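Local coordinates for protein endo alpha-1,4 polygalactosaminidase (Neosartorya fumigata, PDB 6OJ1) that hydrolyses alpha-1,4-linked galactosamine polymers from within the chain as a fungal endo-alpha-1,4-galactosaminidase and thereby disrupts microbial biofilms, at residues Y85-S90 and P147-G152. Sequence-based numbering, arbitrary orientation.
Sequences YFSAGS and PDNVDG
Asp-148 O is gripped by two consecutive backbone amides, Ala-88 N and Gly-89 N, each 3.0 Å away and tilted some 20° from its carbonyl plane, as the segment 85-90 turns out of its strand. Within the strands the pairing is parallel, Asp-148 N donating to Phe-86 O at 2.8 Å. On the face of the sheet that carries Ser-87 and Asp-148, the carboxylate OD2 accepts the hydroxyl proton of Tyr-85 OH at 2.6 Å on its anti lone pair. This oxygen lies in the plane of the phenol ring, at its edge, while the carboxylate is turned 66° from that plane. Tyr-85 CG stands anti to its backbone N (chi1 165°), which carries the ring alongside Asp-148 CB. The other oxygen, OD1, forms a salt bridge with Lys-187 on strand 183-187. Beyond the strand ends, Asn-149 ND2 reaches back to Ser-87 OG (2.9 Å), nearly in its own amide plane, and Gly-89 CA makes a CA-H...O contact with Asn-149 O at 3.1 Å. On the reverse face Pro-147 CB touches Ala-88 CB at 3.8 Å, and both side chains pack against Leu-173 of helix 163-179. Such polar strand ends are characteristic of the C-terminal rim of a (beta/alpha)-barrel, where glycoside hydrolases of this fold carry their active sites.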
ATOM      1  N   TYR A  85      -6.396   1.792   0.767  1.00 16.65           N
ATOM      2  CA  TYR A  85      -5.128   2.493   0.932  1.00 14.83           C
ATOM      3  C   TYR A  85      -5.277   3.649   1.920  1.00 17.14           C
ATOM      4  O   TYR A  85      -6.243   4.411   1.859  1.00 16.94           O
ATOM      5  CB  TYR A  85      -4.665   3.025  -0.436  1.00 14.34           C
ATOM      6  CG  TYR A  85      -3.560   4.058  -0.332  1.00 12.30           C
ATOM      7  CD1 TYR A  85      -3.854   5.412  -0.155  1.00 17.76           C
ATOM      8  CD2 TYR A  85      -2.228   3.674  -0.373  1.00 16.13           C
ATOM      9  CE1 TYR A  85      -2.833   6.365  -0.013  1.00 17.65           C
ATOM     10  CE2 TYR A  85      -1.213   4.609  -0.247  1.00 15.85           C
ATOM     11  CZ  TYR A  85      -1.519   5.954  -0.063  1.00 18.30           C
ATOM     12  OH  TYR A  85      -0.513   6.890   0.087  1.00 19.81           O
ATOM     13  N   PHE A  86      -4.284   3.826   2.789  1.00 17.30           N
ATOM     14  CA  PHE A  86      -4.164   5.075   3.526  1.00 12.90           C
ATOM     15  C   PHE A  86      -2.702   5.233   3.916  1.00 13.84           C
ATOM     16  O   PHE A  86      -1.927   4.276   3.868  1.00 14.91           O
ATOM     17  CB  PHE A  86      -5.072   5.110   4.758  1.00 15.26           C
ATOM     18  CG  PHE A  86      -4.631   4.169   5.882  1.00 15.73           C
ATOM     19  CD1 PHE A  86      -5.046   2.840   5.895  1.00 15.59           C
ATOM     20  CD2 PHE A  86      -3.850   4.640   6.942  1.00 14.74           C
ATOM     21  CE1 PHE A  86      -4.651   1.984   6.930  1.00 18.38           C
ATOM     22  CE2 PHE A  86      -3.460   3.795   7.969  1.00 19.70           C
ATOM     23  CZ  PHE A  86      -3.870   2.465   7.974  1.00 20.02           C
ATOM     24  N   SER A  87      -2.316   6.454   4.244  1.00 13.44           N
ATOM     25  CA  SER A  87      -0.940   6.706   4.660  1.00 14.53           C
ATOM     26  C   SER A  87      -0.848   6.549   6.163  1.00 16.21           C
ATOM     27  O   SER A  87      -1.480   7.304   6.908  1.00 17.76           O
ATOM     28  CB  SER A  87      -0.463   8.098   4.252  1.00 15.81           C
ATOM     29  OG  SER A  87       0.903   8.243   4.634  1.00 17.06           O
ATOM     30  N   ALA A  88      -0.045   5.579   6.614  1.00 14.59           N
ATOM     31  CA  ALA A  88       0.152   5.399   8.039  1.00 15.24           C
ATOM     32  C   ALA A  88       1.380   6.149   8.554  1.00 14.27           C
ATOM     33  O   ALA A  88       1.441   6.462   9.741  1.00 15.42           O
ATOM     34  CB  ALA A  88       0.277   3.905   8.353  1.00 16.80           C
ATOM     35  N   GLY A  89       2.321   6.492   7.680  1.00 16.48           N
ATOM     36  CA  GLY A  89       3.546   7.119   8.132  1.00 15.39           C
ATOM     37  C   GLY A  89       3.744   8.550   7.691  1.00 15.23           C
ATOM     38  O   GLY A  89       4.781   9.141   8.008  1.00 17.21           O
ATOM     39  N   SER A  90       2.770   9.132   6.980  1.00 14.71           N
ATOM     40  CA  SER A  90       2.862  10.533   6.597  1.00 13.60           C
ATOM     41  C   SER A  90       1.584  11.280   6.953  1.00 18.58           C
ATOM     42  O   SER A  90       0.475  10.730   6.908  1.00 16.63           O
ATOM     43  CB  SER A  90       3.170  10.723   5.103  1.00 18.10           C
ATOM     44  OG  SER A  90       1.987  10.693   4.322  1.00 19.88           O
ATOM     45  N   PRO A 147      -1.254   0.203   4.139  1.00 18.21           N
ATOM     46  CA  PRO A 147      -0.746   1.377   4.876  1.00 16.30           C
ATOM     47  C   PRO A 147       0.587   1.860   4.318  1.00 18.43           C
ATOM     48  O   PRO A 147       1.572   1.114   4.283  1.00 17.64           O
ATOM     49  CB  PRO A 147      -0.597   0.855   6.317  1.00 16.23           C
ATOM     50  CG  PRO A 147      -1.295  -0.503   6.326  1.00 17.36           C
ATOM     51  CD  PRO A 147      -1.117  -1.026   4.937  1.00 18.56           C
ATOM     52  N   ASP A 148       0.618   3.128   3.895  1.00 14.87           N
ATOM     53  CA  ASP A 148       1.746   3.690   3.166  1.00 13.33           C
ATOM     54  C   ASP A 148       2.756   4.315   4.114  1.00 16.12           C
ATOM     55  O   ASP A 148       2.461   4.623   5.279  1.00 15.75           O
ATOM     56  CB  ASP A 148       1.247   4.748   2.160  1.00 14.99           C
ATOM     57  CG  ASP A 148       2.199   4.974   0.998  1.00 17.86           C
ATOM     58  OD1 ASP A 148       3.280   4.329   0.912  1.00 16.07           O
ATOM     59  OD2 ASP A 148       1.842   5.805   0.127  1.00 19.01           O
ATOM     60  N   ASN A 149       3.968   4.470   3.592  1.00 15.15           N
ATOM     61  CA  ASN A 149       5.025   5.281   4.207  1.00 19.44           C
ATOM     62  C   ASN A 149       5.456   4.734   5.557  1.00 18.44           C
ATOM     63  O   ASN A 149       5.643   5.479   6.522  1.00 16.94           O
ATOM     64  CB  ASN A 149       4.573   6.734   4.296  1.00 19.09           C
ATOM     65  CG  ASN A 149       4.314   7.321   2.937  1.00 19.99           C
ATOM     66  OD1 ASN A 149       5.195   7.295   2.063  1.00 18.46           O
ATOM     67  ND2 ASN A 149       3.090   7.795   2.713  1.00 19.26           N
ATOM     68  N   VAL A 150       5.616   3.415   5.628  1.00 16.81           N
ATOM     69  CA  VAL A 150       6.143   2.783   6.832  1.00 17.46           C
ATOM     70  C   VAL A 150       7.663   2.653   6.759  1.00 19.51           C
ATOM     71  O   VAL A 150       8.260   1.884   7.521  1.00 19.58           O
ATOM     72  CB  VAL A 150       5.458   1.422   7.108  1.00 20.29           C
ATOM     73  CG1 VAL A 150       3.952   1.635   7.407  1.00 18.12           C
ATOM     74  CG2 VAL A 150       5.649   0.456   5.949  1.00 19.23           C
ATOM     75  N   ASP A 151       8.294   3.423   5.872  1.00 18.19           N
ATOM     76  CA  ASP A 151       9.726   3.357   5.610  1.00 21.94           C
ATOM     77  C   ASP A 151      10.420   4.688   5.873  1.00 18.94           C
ATOM     78  O   ASP A 151      11.424   5.002   5.229  1.00 20.42           O
ATOM     79  CB  ASP A 151      10.008   2.903   4.176  1.00 20.90           C
ATOM     80  CG  ASP A 151       9.369   3.816   3.119  1.00 22.53           C
ATOM     81  OD1 ASP A 151       8.614   4.743   3.476  1.00 20.72           O
ATOM     82  OD2 ASP A 151       9.626   3.601   1.922  1.00 20.75           O
ATOM     83  N   GLY A 152       9.927   5.449   6.860  1.00 20.48           N
ATOM     84  CA  GLY A 152      10.541   6.721   7.199  1.00 19.54           C
ATOM     85  C   GLY A 152      12.006   6.600   7.555  1.00 20.36           C
ATOM     86  O   GLY A 152      12.788   7.503   7.251  1.00 20.52           O
TER